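Local structure of monoacylglycerol lipase (Palaeococcus ferrophilus, 6QE2) at residues A[68-73]-A[94-99]; A[72-77]-A[101-106]; A[146-151]-A[202-207]; A[153-158]-A[235-240]. The protein probably hydrolyses monoacylglycerols to glycerol and free fatty acids, as a monoacylglycerol lipase of the alpha/beta-hydrolase fold. One frame throughout, in Å; residues are numbered along the deposited sequence.

Interaction 1: residues A[68-73]-A[94-99]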
loop_
_atom_site.group_PDB
_atom_site.type_symbol
_atom_site.label_atom_id
_atom_site.label_comp_id
_atom_site.label_asym_id
_atom_site.label_seq_id
_atom_site.Cartn_x
_atom_site.Cartn_y
_atom_site.Cartn_z
ATOM N N LYS A 68 -6.261 -11.033 5.321
ATOM C CA LYS A 68 -6.224 -12.172 6.225
ATOM C C LYS A 68 -4.839 -12.283 6.869
ATOM O O LYS A 68 -4.721 -12.684 8.008
ATOM C CB LYS A 68 -6.602 -13.462 5.506
ATOM C CG LYS A 68 -8.096 -13.595 5.302
ATOM C CD LYS A 68 -8.466 -14.870 4.576
ATOM C CE LYS A 68 -9.966 -14.934 4.338
ATOM N NZ LYS A 68 -10.387 -14.072 3.201
ATOM N N ILE A 69 -3.795 -11.926 6.131
ATOM C CA ILE A 69 -2.444 -11.921 6.668
ATOM C C ILE A 69 -2.381 -10.871 7.781
ATOM O O ILE A 69 -1.850 -11.120 8.844
ATOM C CB ILE A 69 -1.397 -11.636 5.583
ATOM C CG1 ILE A 69 -1.250 -12.850 4.669
ATOM C CG2 ILE A 69 -0.054 -11.286 6.195
ATOM C CD1 ILE A 69 -0.567 -12.547 3.359
ATOM N N ILE A 70 -2.978 -9.711 7.541
ATOM C CA ILE A 70 -3.015 -8.656 8.548
ATOM C C ILE A 70 -3.777 -9.134 9.789
ATOM O O ILE A 70 -3.374 -8.856 10.898
ATOM C CB ILE A 70 -3.614 -7.352 8.004
ATOM C CG1 ILE A 70 -2.734 -6.785 6.892
ATOM C CG2 ILE A 70 -3.778 -6.334 9.116
ATOM C CD1 ILE A 70 -3.415 -5.720 6.069
ATOM N N ASP A 71 -4.869 -9.868 9.590
ATOM C CA ASP A 71 -5.632 -10.443 10.689
ATOM C C ASP A 71 -4.700 -11.274 11.563
ATOM O O ASP A 71 -4.686 -11.135 12.767
ATOM C CB ASP A 71 -6.720 -11.377 10.168
ATOM C CG ASP A 71 -7.937 -10.652 9.664
ATOM O OD1 ASP A 71 -8.157 -9.488 10.017
ATOM O OD2 ASP A 71 -8.695 -11.278 8.911
ATOM N N SER A 72 -3.943 -12.157 10.928
ATOM C CA SER A 72 -2.994 -13.016 11.609
ATOM C C SER A 72 -1.928 -12.228 12.361
ATOM O O SER A 72 -1.546 -12.605 13.450
ATOM C CB SER A 72 -2.342 -13.989 10.622
ATOM O OG SER A 72 -1.250 -13.410 9.948
ATOM N N ILE A 73 -1.450 -11.139 11.774
ATOM C CA ILE A 73 -0.438 -10.332 12.444
ATOM C C ILE A 73 -1.018 -9.672 13.687
ATOM O O ILE A 73 -0.364 -9.616 14.735
ATOM C CB ILE A 73 0.140 -9.293 11.464
ATOM C CG1 ILE A 73 0.921 -9.992 10.345
ATOM C CG2 ILE A 73 1.023 -8.290 12.201
ATOM C CD1 ILE A 73 1.315 -9.058 9.207
ATOM N N ILE A 94 -6.631 0.601 3.536
ATOM C CA ILE A 94 -7.924 1.274 3.571
ATOM C C ILE A 94 -9.052 0.248 3.652
ATOM O O ILE A 94 -9.991 0.393 4.442
ATOM C CB ILE A 94 -8.070 2.199 2.350
ATOM C CG1 ILE A 94 -7.113 3.385 2.495
ATOM C CG2 ILE A 94 -9.512 2.671 2.202
ATOM C CD1 ILE A 94 -6.909 4.176 1.225
ATOM N N ARG A 95 -8.978 -0.811 2.839
ATOM C CA ARG A 95 -10.000 -1.850 2.904
ATOM C C ARG A 95 -9.995 -2.552 4.254
ATOM O O ARG A 95 -11.056 -2.937 4.757
ATOM C CB ARG A 95 -9.805 -2.859 1.776
ATOM C CG ARG A 95 -10.095 -2.290 0.389
ATOM C CD ARG A 95 -11.598 -2.057 0.152
ATOM N NE ARG A 95 -12.356 -3.305 0.245
ATOM C CZ ARG A 95 -13.465 -3.462 0.961
ATOM N NH1 ARG A 95 -13.974 -2.439 1.639
ATOM N NH2 ARG A 95 -14.079 -4.642 0.988
ATOM N N TYR A 96 -8.818 -2.707 4.864
ATOM C CA TYR A 96 -8.767 -3.287 6.199
ATOM C C TYR A 96 -9.439 -2.370 7.215
ATOM O O TYR A 96 -10.205 -2.836 8.068
ATOM C CB TYR A 96 -7.323 -3.570 6.602
ATOM C CG TYR A 96 -7.257 -4.550 7.752
ATOM C CD1 TYR A 96 -7.210 -5.918 7.517
ATOM C CD2 TYR A 96 -7.295 -4.112 9.071
ATOM C CE1 TYR A 96 -7.177 -6.827 8.558
ATOM C CE2 TYR A 96 -7.254 -5.020 10.124
ATOM C CZ TYR A 96 -7.201 -6.373 9.858
ATOM O OH TYR A 96 -7.169 -7.284 10.892
ATOM N N ALA A 97 -9.173 -1.062 7.130
ATOM C CA ALA A 97 -9.816 -0.109 8.026
ATOM C C ALA A 97 -11.324 -0.080 7.845
ATOM O O ALA A 97 -12.048 0.282 8.779
ATOM C CB ALA A 97 -9.227 1.289 7.814
ATOM N N GLU A 98 -11.812 -0.484 6.670
ATOM C CA GLU A 98 -13.242 -0.523 6.406
ATOM C C GLU A 98 -13.879 -1.819 6.891
ATOM O O GLU A 98 -15.002 -1.805 7.406
ATOM C CB GLU A 98 -13.486 -0.340 4.911
ATOM C CG GLU A 98 -13.278 1.091 4.485
ATOM C CD GLU A 98 -13.256 1.289 2.993
ATOM O OE1 GLU A 98 -13.251 0.295 2.241
ATOM O OE2 GLU A 98 -13.241 2.460 2.570
ATOM N N THR A 99 -13.183 -2.946 6.742
ATOM C CA THR A 99 -13.769 -4.251 7.029
ATOM C C THR A 99 -13.420 -4.800 8.408
ATOM O O THR A 99 -14.119 -5.699 8.887
ATOM C CB THR A 99 -13.340 -5.260 5.964
ATOM O OG1 THR A 99 -11.914 -5.329 5.930
ATOM C CG2 THR A 99 -13.860 -4.837 4.584
#

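Interaction 2: residues A[72-77]-A[101-106]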
loop_
_atom_site.group_PDB
_atom_site.type_symbol
_atom_site.label_atom_id
_atom_site.label_comp_id
_atom_site.label_asym_id
_atom_site.label_seq_id
_atom_site.Cartn_x
_atom_site.Cartn_y
_atom_site.Cartn_z
ATOM N N SER A 72 -3.943 -12.157 10.928
ATOM C CA SER A 72 -2.994 -13.016 11.609
ATOM C C SER A 72 -1.928 -12.228 12.361
ATOM O O SER A 72 -1.546 -12.605 13.450
ATOM C CB SER A 72 -2.342 -13.989 10.622
ATOM O OG SER A 72 -1.250 -13.410 9.948
ATOM N N ILE A 73 -1.450 -11.139 11.774
ATOM C CA ILE A 73 -0.438 -10.332 12.444
ATOM C C ILE A 73 -1.018 -9.672 13.687
ATOM O O ILE A 73 -0.364 -9.616 14.735
ATOM C CB ILE A 73 0.140 -9.293 11.464
ATOM C CG1 ILE A 73 0.921 -9.992 10.345
ATOM C CG2 ILE A 73 1.023 -8.290 12.201
ATOM C CD1 ILE A 73 1.315 -9.058 9.207
ATOM N N ILE A 74 -2.245 -9.151 13.593
ATOM C CA ILE A 74 -2.867 -8.523 14.757
ATOM C C ILE A 74 -3.122 -9.559 15.853
ATOM O O ILE A 74 -2.956 -9.272 17.045
ATOM C CB ILE A 74 -4.149 -7.779 14.341
ATOM C CG1 ILE A 74 -3.792 -6.580 13.458
ATOM C CG2 ILE A 74 -4.936 -7.305 15.555
ATOM C CD1 ILE A 74 -4.992 -5.844 12.916
ATOM N N GLU A 75 -3.502 -10.781 15.472
ATOM C CA GLU A 75 -3.658 -11.842 16.470
ATOM C C GLU A 75 -2.333 -12.160 17.154
ATOM O O GLU A 75 -2.286 -12.367 18.374
ATOM C CB GLU A 75 -4.202 -13.116 15.818
ATOM C CG GLU A 75 -4.485 -14.231 16.837
ATOM C CD GLU A 75 -5.094 -15.483 16.229
ATOM O OE1 GLU A 75 -6.187 -15.422 15.630
ATOM O OE2 GLU A 75 -4.471 -16.557 16.391
ATOM N N GLU A 76 -1.244 -12.209 16.380
ATOM C CA GLU A 76 0.073 -12.487 16.945
ATOM C C GLU A 76 0.518 -11.387 17.898
ATOM O O GLU A 76 1.085 -11.664 18.963
ATOM C CB GLU A 76 1.093 -12.648 15.820
ATOM C CG GLU A 76 2.530 -12.817 16.297
ATOM C CD GLU A 76 3.522 -12.796 15.152
ATOM O OE1 GLU A 76 3.080 -12.866 13.983
ATOM O OE2 GLU A 76 4.741 -12.712 15.416
ATOM N N LEU A 77 0.279 -10.127 17.527
ATOM C CA LEU A 77 0.741 -9.012 18.343
ATOM C C LEU A 77 -0.071 -8.858 19.618
ATOM O O LEU A 77 0.457 -8.376 20.629
ATOM C CB LEU A 77 0.686 -7.711 17.539
ATOM C CG LEU A 77 1.648 -7.620 16.354
ATOM C CD1 LEU A 77 1.460 -6.312 15.585
ATOM C CD2 LEU A 77 3.086 -7.798 16.808
ATOM N N PRO A 101 -12.973 -2.479 11.253
ATOM C CA PRO A 101 -12.819 -1.064 11.639
ATOM C C PRO A 101 -12.298 -0.851 13.045
ATOM O O PRO A 101 -11.660 0.179 13.303
ATOM C CB PRO A 101 -14.238 -0.494 11.486
ATOM C CG PRO A 101 -15.019 -1.520 10.751
ATOM C CD PRO A 101 -14.381 -2.833 11.002
ATOM N N ASP A 102 -12.608 -1.752 13.960
ATOM C CA ASP A 102 -12.216 -1.576 15.348
ATOM C C ASP A 102 -10.913 -2.245 15.753
ATOM O O ASP A 102 -10.562 -2.232 16.916
ATOM C CB ASP A 102 -13.340 -2.068 16.266
ATOM C CG ASP A 102 -14.670 -1.392 15.983
ATOM O OD1 ASP A 102 -14.687 -0.174 15.763
ATOM O OD2 ASP A 102 -15.703 -2.077 15.986
ATOM N N LYS A 103 -10.193 -2.804 14.790
ATOM C CA LYS A 103 -8.955 -3.517 15.076
ATOM C C LYS A 103 -7.639 -2.746 14.939
ATOM O O LYS A 103 -6.586 -3.290 15.223
ATOM C CB LYS A 103 -8.891 -4.780 14.219
ATOM C CG LYS A 103 -9.921 -5.823 14.589
ATOM C CD LYS A 103 -9.811 -7.054 13.705
ATOM C CE LYS A 103 -8.567 -7.873 14.002
ATOM N NZ LYS A 103 -8.612 -8.437 15.379
ATOM N N ILE A 104 -7.692 -1.493 14.520
ATOM C CA ILE A 104 -6.474 -0.722 14.328
ATOM C C ILE A 104 -6.514 0.643 14.999
ATOM O O ILE A 104 -7.574 1.147 15.299
ATOM C CB ILE A 104 -6.196 -0.510 12.828
ATOM C CG1 ILE A 104 -7.344 0.260 12.188
ATOM C CG2 ILE A 104 -5.999 -1.839 12.124
ATOM C CD1 ILE A 104 -7.079 0.685 10.765
ATOM N N MET A 105 -5.341 1.219 15.236
ATOM C CA MET A 105 -5.224 2.542 15.835
ATOM C C MET A 105 -5.325 3.662 14.814
ATOM O O MET A 105 -5.591 4.809 15.189
ATOM C CB MET A 105 -3.887 2.682 16.570
ATOM C CG MET A 105 -3.709 1.758 17.757
ATOM S SD MET A 105 -5.005 2.027 18.971
ATOM C CE MET A 105 -4.628 3.693 19.498
ATOM N N GLY A 106 -5.128 3.353 13.543
ATOM C CA GLY A 106 -5.058 4.358 12.501
ATOM C C GLY A 106 -4.458 3.765 11.251
ATOM O O GLY A 106 -3.852 2.691 11.263
#

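Interaction 3: residues A[146-151]-A[202-207]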
loop_
_atom_site.group_PDB
_atom_site.type_symbol
_atom_site.label_atom_id
_atom_site.label_comp_id
_atom_site.label_asym_id
_atom_site.label_seq_id
_atom_site.Cartn_x
_atom_site.Cartn_y
_atom_site.Cartn_z
ATOM N N PRO A 146 8.303 1.848 -15.307
ATOM C CA PRO A 146 9.081 2.220 -14.112
ATOM C C PRO A 146 9.504 3.674 -14.093
ATOM O O PRO A 146 9.705 4.232 -13.010
ATOM C CB PRO A 146 10.297 1.282 -14.176
ATOM C CG PRO A 146 9.845 0.127 -15.015
ATOM C CD PRO A 146 8.919 0.729 -16.039
ATOM N N LYS A 147 9.623 4.319 -15.255
ATOM C CA LYS A 147 9.987 5.730 -15.286
ATOM C C LYS A 147 8.924 6.612 -14.644
ATOM O O LYS A 147 9.204 7.774 -14.324
ATOM C CB LYS A 147 10.240 6.164 -16.729
ATOM C CG LYS A 147 11.535 5.623 -17.305
ATOM C CD LYS A 147 11.674 5.964 -18.780
ATOM C CE LYS A 147 10.578 5.286 -19.585
ATOM N NZ LYS A 147 10.871 3.837 -19.806
ATOM N N LEU A 148 7.712 6.100 -14.472
ATOM C CA LEU A 148 6.634 6.844 -13.838
ATOM C C LEU A 148 6.626 6.683 -12.323
ATOM O O LEU A 148 5.760 7.260 -11.656
ATOM C CB LEU A 148 5.293 6.371 -14.405
ATOM C CG LEU A 148 4.974 6.774 -15.845
ATOM C CD1 LEU A 148 3.604 6.244 -16.255
ATOM C CD2 LEU A 148 5.079 8.278 -16.043
ATOM N N LEU A 149 7.565 5.914 -11.771
ATOM C CA LEU A 149 7.578 5.660 -10.333
ATOM C C LEU A 149 8.111 6.841 -9.534
ATOM O O LEU A 149 7.572 7.163 -8.470
ATOM C CB LEU A 149 8.416 4.420 -10.031
ATOM C CG LEU A 149 7.824 3.081 -10.456
ATOM C CD1 LEU A 149 8.877 2.008 -10.275
ATOM C CD2 LEU A 149 6.590 2.764 -9.634
ATOM N N SER A 150 9.163 7.496 -10.021
ATOM C CA SER A 150 9.865 8.475 -9.208
ATOM C C SER A 150 10.597 9.469 -10.095
ATOM O O SER A 150 11.112 9.104 -11.154
ATOM C CB SER A 150 10.868 7.791 -8.270
ATOM O OG SER A 150 11.653 8.747 -7.577
ATOM N N ARG A 151 10.640 10.724 -9.644
ATOM C CA ARG A 151 11.481 11.730 -10.279
ATOM C C ARG A 151 12.968 11.500 -10.023
ATOM O O ARG A 151 13.795 12.185 -10.632
ATOM C CB ARG A 151 11.069 13.120 -9.797
ATOM C CG ARG A 151 9.662 13.501 -10.218
ATOM C CD ARG A 151 9.403 14.983 -10.036
ATOM N NE ARG A 151 9.435 15.385 -8.634
ATOM C CZ ARG A 151 9.213 16.626 -8.215
ATOM N NH1 ARG A 151 8.941 17.589 -9.096
ATOM N NH2 ARG A 151 9.258 16.906 -6.918
ATOM N N ALA A 202 1.682 14.645 -9.447
ATOM C CA ALA A 202 1.978 14.234 -10.813
ATOM C C ALA A 202 1.894 12.727 -10.994
ATOM O O ALA A 202 2.328 12.208 -12.029
ATOM C CB ALA A 202 3.363 14.735 -11.224
ATOM N N ASP A 203 1.326 12.024 -10.019
ATOM C CA ASP A 203 1.195 10.575 -10.070
ATOM C C ASP A 203 0.132 10.186 -11.097
ATOM O O ASP A 203 -1.033 10.570 -10.964
ATOM C CB ASP A 203 0.821 10.078 -8.672
ATOM C CG ASP A 203 0.778 8.569 -8.551
ATOM O OD1 ASP A 203 0.942 7.849 -9.557
ATOM O OD2 ASP A 203 0.580 8.105 -7.409
ATOM N N ILE A 204 0.531 9.449 -12.132
ATOM C CA ILE A 204 -0.428 8.882 -13.077
ATOM C C ILE A 204 -0.603 7.380 -12.909
ATOM O O ILE A 204 -1.466 6.792 -13.580
ATOM C CB ILE A 204 -0.079 9.231 -14.541
ATOM C CG1 ILE A 204 1.343 8.823 -14.901
ATOM C CG2 ILE A 204 -0.268 10.722 -14.785
ATOM C CD1 ILE A 204 1.735 9.295 -16.292
ATOM N N ILE A 205 0.185 6.735 -12.050
ATOM C CA ILE A 205 -0.035 5.319 -11.785
ATOM C C ILE A 205 -1.273 5.140 -10.913
ATOM O O ILE A 205 -2.116 4.271 -11.170
ATOM C CB ILE A 205 1.215 4.708 -11.123
ATOM C CG1 ILE A 205 2.394 4.727 -12.097
ATOM C CG2 ILE A 205 0.929 3.290 -10.655
ATOM C CD1 ILE A 205 3.715 4.376 -11.473
ATOM N N THR A 206 -1.399 5.956 -9.864
ATOM C CA THR A 206 -2.607 6.040 -9.043
ATOM C C THR A 206 -2.980 7.516 -8.996
ATOM O O THR A 206 -2.458 8.268 -8.164
ATOM C CB THR A 206 -2.384 5.471 -7.639
ATOM O OG1 THR A 206 -1.232 6.085 -7.052
ATOM C CG2 THR A 206 -2.166 3.962 -7.679
ATOM N N PRO A 207 -3.827 7.972 -9.904
ATOM C CA PRO A 207 -4.188 9.394 -9.930
ATOM C C PRO A 207 -4.646 9.885 -8.574
ATOM O O PRO A 207 -5.517 9.295 -7.981
ATOM C CB PRO A 207 -5.332 9.439 -10.931
ATOM C CG PRO A 207 -4.999 8.345 -11.876
ATOM C CD PRO A 207 -4.420 7.245 -11.034
HETATM O O HOH W 1 3.631 8.858 -12.155
#

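Interaction 4: residues A[153-158]-A[235-240]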
loop_
_atom_site.group_PDB
_atom_site.type_symbol
_atom_site.label_atom_id
_atom_site.label_comp_id
_atom_site.label_asym_id
_atom_site.label_seq_id
_atom_site.Cartn_x
_atom_site.Cartn_y
_atom_site.Cartn_z
ATOM N N PRO A 153 16.010 9.455 -10.783
ATOM C CA PRO A 153 16.434 8.449 -11.755
ATOM C C PRO A 153 17.158 7.262 -11.126
ATOM O O PRO A 153 17.040 6.154 -11.623
ATOM C CB PRO A 153 17.348 9.232 -12.695
ATOM C CG PRO A 153 17.799 10.401 -11.898
ATOM C CD PRO A 153 16.653 10.755 -11.012
ATOM N N ASP A 154 17.885 7.494 -10.042
ATOM C CA ASP A 154 18.610 6.429 -9.369
ATOM C C ASP A 154 17.651 5.472 -8.658
ATOM O O ASP A 154 17.921 4.285 -8.533
ATOM C CB ASP A 154 19.628 7.009 -8.393
ATOM C CG ASP A 154 20.792 7.682 -9.097
ATOM O OD1 ASP A 154 21.159 8.804 -8.697
ATOM O OD2 ASP A 154 21.339 7.092 -10.050
ATOM N N ALA A 155 16.527 6.000 -8.201
ATOM C CA ALA A 155 15.523 5.181 -7.543
ATOM C C ALA A 155 14.883 4.270 -8.573
ATOM O O ALA A 155 14.611 3.114 -8.298
ATOM C CB ALA A 155 14.474 6.056 -6.889
ATOM N N VAL A 156 14.656 4.805 -9.767
ATOM C CA VAL A 156 14.050 4.041 -10.837
ATOM C C VAL A 156 14.978 2.920 -11.246
ATOM O O VAL A 156 14.554 1.796 -11.426
ATOM C CB VAL A 156 13.761 4.912 -12.060
ATOM C CG1 VAL A 156 13.345 4.050 -13.232
ATOM C CG2 VAL A 156 12.688 5.929 -11.738
ATOM N N LYS A 157 16.254 3.241 -11.363
ATOM C CA LYS A 157 17.254 2.259 -11.736
ATOM C C LYS A 157 17.334 1.134 -10.708
ATOM O O LYS A 157 17.435 -0.026 -11.063
ATOM C CB LYS A 157 18.609 2.938 -11.898
ATOM C CG LYS A 157 19.768 1.991 -12.098
ATOM C CD LYS A 157 21.016 2.770 -12.459
ATOM C CE LYS A 157 22.257 2.035 -12.009
ATOM N NZ LYS A 157 22.596 0.953 -12.968
ATOM N N ARG A 158 17.283 1.489 -9.433
ATOM C CA ARG A 158 17.337 0.491 -8.379
ATOM C C ARG A 158 16.154 -0.467 -8.470
ATOM O O ARG A 158 16.307 -1.664 -8.304
ATOM C CB ARG A 158 17.350 1.161 -7.009
ATOM C CG ARG A 158 18.699 1.718 -6.619
ATOM C CD ARG A 158 18.791 1.944 -5.126
ATOM N NE ARG A 158 18.067 3.130 -4.707
ATOM C CZ ARG A 158 18.505 4.368 -4.880
ATOM N NH1 ARG A 158 19.665 4.584 -5.474
ATOM N NH2 ARG A 158 17.780 5.391 -4.459
ATOM N N ILE A 235 6.854 8.753 -3.549
ATOM C CA ILE A 235 7.398 9.967 -2.950
ATOM C C ILE A 235 8.614 9.668 -2.082
ATOM O O ILE A 235 9.373 10.600 -1.766
ATOM C CB ILE A 235 6.301 10.693 -2.144
ATOM C CG1 ILE A 235 5.001 10.742 -2.949
ATOM C CG2 ILE A 235 6.712 12.124 -1.805
ATOM C CD1 ILE A 235 3.788 11.148 -2.140
ATOM N N PHE A 236 8.846 8.392 -1.738
ATOM C CA PHE A 236 9.850 8.003 -0.741
ATOM C C PHE A 236 11.239 8.524 -1.074
ATOM O O PHE A 236 11.991 8.917 -0.172
ATOM C CB PHE A 236 9.914 6.479 -0.613
ATOM C CG PHE A 236 8.630 5.846 -0.186
ATOM C CD1 PHE A 236 7.678 5.481 -1.121
ATOM C CD2 PHE A 236 8.383 5.594 1.154
ATOM C CE1 PHE A 236 6.492 4.890 -0.728
ATOM C CE2 PHE A 236 7.199 5.007 1.555
ATOM C CZ PHE A 236 6.250 4.654 0.611
ATOM N N GLU A 237 11.608 8.423 -2.344
ATOM C CA GLU A 237 12.921 8.843 -2.808
ATOM C C GLU A 237 12.913 10.102 -3.670
ATOM O O GLU A 237 13.901 10.400 -4.333
ATOM C CB GLU A 237 13.616 7.690 -3.531
ATOM C CG GLU A 237 13.491 6.362 -2.801
ATOM C CD GLU A 237 14.282 5.250 -3.456
ATOM O OE1 GLU A 237 15.525 5.266 -3.357
ATOM O OE2 GLU A 237 13.661 4.354 -4.059
ATOM N N ASP A 238 11.803 10.830 -3.673
ATOM C CA ASP A 238 11.710 12.043 -4.475
ATOM C C ASP A 238 12.770 13.010 -3.981
ATOM O O ASP A 238 12.928 13.195 -2.777
ATOM C CB ASP A 238 10.328 12.672 -4.321
ATOM C CG ASP A 238 10.071 13.772 -5.327
ATOM O OD1 ASP A 238 10.202 14.956 -4.962
ATOM O OD2 ASP A 238 9.739 13.451 -6.483
ATOM N N PRO A 239 13.455 13.683 -4.945
ATOM C CA PRO A 239 14.515 14.646 -4.606
ATOM C C PRO A 239 14.004 15.806 -3.802
ATOM O O PRO A 239 14.637 16.195 -2.815
ATOM C CB PRO A 239 15.022 15.094 -5.991
ATOM C CG PRO A 239 14.601 13.947 -6.954
ATOM C CD PRO A 239 13.250 13.591 -6.419
ATOM N N GLU A 240 12.835 16.309 -4.145
ATOM C CA GLU A 240 12.276 17.460 -3.449
ATOM C C GLU A 240 11.572 17.055 -2.166
ATOM O O GLU A 240 11.709 17.734 -1.142
ATOM C CB GLU A 240 11.309 18.194 -4.380
ATOM C CG GLU A 240 10.644 19.384 -3.753
ATOM C CD GLU A 240 9.766 20.144 -4.714
ATOM O OE1 GLU A 240 9.605 19.697 -5.888
ATOM O OE2 GLU A 240 9.201 21.184 -4.290
#

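Interaction 1: residues A[68-73]-A[94-99]
Ile-70 and Tyr-96 mark the closest backbone approach of the two helices, with their CA atoms 8.2 Å apart. Helices 63-77 and 88-99 belong to the alpha/beta-hydrolase fold and are joined through strand 82-86 of its central sheet. At this spacing a single large side chain spans the gap. Tyr-96 does so, its CG anti to the backbone N (chi1 -162°), which sends the ring across to helix 63-77. Ile-70 lies over one face of that ring. Its CG2 branch makes a CH-pi contact 3.6 Å from the Tyr-96 ring centroid, only 17° off the normal, and touches Tyr-96 CE1 at 3.5 Å. Asp-71, the next residue of the helix, takes the polar end of the ring. Its OD1 lies at the ring edge, near the plane, and the carboxylate is turned 58° from it. The ring is therefore held on a face by an apolar branch and at its hydroxyl by an acid. Asp-71 has a second partner, since its OD2 forms a salt bridge with Arg-100, just beyond helix 88-99. The Tyr-96 hydroxyl donates to Asp-71 OD1, with OH and OD1 2.6 Å apart, and it arrives on the anti lone pair, away from OD2.

Interaction 2: residues A[72-77]-A[101-106]
Ile-74 faces Lys-103 and Ile-104 from a helical turn whose shortest backbone hydrogen bond within 72-77 runs from Leu-77 N to Ile-73 O, at 2.9 Å. The contact belongs to the alpha/beta-hydrolase core. Helix 63-77 here meets the loop that takes helix 88-99 into strand 106-110, the closing part of a beta-alpha-beta crossover. The contact is made by van der Waals packing, and two branches of Ile-74 carry it. Its CG2 branch is anti to the backbone N and meets the end of Lys-103. Its CD1 arm reaches the loop backbone and lies 3.8 Å from Lys-103 O. The same CD1 is 4.2 Å from Ile-104 CG2, a looser apolar touch. Lys-103 runs straight at first and then bends at chi3 (71°) and again at chi4. The bends fold its end back over the isoleucine, and the methylene carbon CE comes to 4.0 Å from Ile-74 CG2. The lysine thus contributes its carbon chain as cover for a buried side chain. Tyr-96 of helix 88-99 touches all three residues, so it packs against both sides of the contact. At the end of the loop, backbone hydrogen bonds of Met-105 with Pro-81 and of Gly-106 with Leu-83 join it to strand 82-86 and the residue before it. At the lysine tip, the Lys-103 NZ atom stands 3.9 Å from Ile-74 CG2.

Interaction 3: residues A[146-151]-A[202-207]
Leu-148 packs its whole side chain against Ile-204 and Ile-205. Its CB lies 3.9 Å from Ile-205 CD1. Further out, CG is in looser contact with the end of Ile-204. The two methyls then close on that end together: Leu-148 CD2 is 3.5 Å from Ile-204 CD1, and Leu-148 CD1 is 3.6 Å from the same atom. The two side chains cross at about a right angle, so the leucine fork straddles the isoleucine tip. Ile-204 reaches it with CG1 placed between its backbone N and carbonyl carbon (chi1 55°). The same Ile-205 CD1 also meets Leu-149 CD2, at 3.8 Å. An alanine in place of Leu-148 would probably leave the Ile-204 tip without its apolar partner and open a gap between the loops. A water adds a polar link beside these methyls. It donates to Leu-148 O at 2.7 Å and accepts from Ile-204 N at 3.2 Å. The loop 202-207 follows strand 195-200 of the alpha/beta-hydrolase core, and 146-151 lies in the insertion that probably forms the cap. Asp-203 is consistent with the acid of a Ser-His-Asp triad; its OD2 is hydrogen-bonded to His-233 ND1. Asp-203 OD1 accepts from Thr-206 N at 3.0 Å, an Asx motif, while Thr-206 OG1 donates to OD2 from above the carboxylate plane. Ile-205 also touches a bound detergent, lauryl dimethylamine-N-oxide. The chemistry implies an apolar seam with one water bridge, formed in part by the loop of the presumed catalytic acid and close to the probable acyl-binding region.

Interaction 4: residues A[153-158]-A[235-240]
Arg-158 and Glu-237 meet because one side chain bends and the other stays extended. The arginine turns at chi3 (-76°), which folds its guanidinium back along helix 153-161. The glutamate keeps its chain extended beyond CG (chi2 -175°), and its carboxylate projects over that helix. In this alpha/beta-hydrolase fold the helix belongs to the insertion between strands 106-110 and 195-200, probably the cap. The partner loop comes from the core, shortly after His-233 of a likely catalytic triad. A type I beta turn from Ile-235 to Asp-238 shapes it, closed by Asp-238 N bonding to Ile-235 O at 3.1 Å. Glu-237 stands in this turn and does two things. Its carboxylate packs on Ala-155, whose CB lies 3.4 Å from Glu-237 OE2 and 3.5 Å from Glu-237 CD. Its other oxygen forms a salt bridge with the arginine. A glutamine in its place would probably leave the Arg-158 charge without its mate across this contact. The guanidinium is also backed by its own helix, with Asp-154 O and Ala-155 CA under one of its faces. The Glu-237 carbonyl O has a separate partner, Asn-152 ND2, just before the helix. A weak, long ion pair joins Glu-237 OE2 to Arg-28. In the salt bridge, Arg-158 NH2 donates to Glu-237 OE1 at 2.5 Å and 169°; OE1 lies in the guanidinium plane and is approached on its syn side, somewhat out of the carboxylate plane.

The four contacts form two pairs on opposite sides of the chain's centre. Interactions 1 and 2 come first along the chain and share helix 63-77. Their centres are about 7 Å apart, and Tyr-96 touches residues of both. Interactions 3 and 4 have centres about 11 Å apart, and their segments alternate in sequence. Both join the probable cap insertion to two core loops, one carrying the presumed triad acid, the other following the presumed triad histidine. Arg-151 ties them through salt bridges to Asp-238 and Glu-240. Between the pairs, centres lie about 26 to 32 Å apart. Interactions 1 and 2 are packing beside the sheet; interaction 3 holds the presumed acid, and interaction 4 fastens the loop after the histidine.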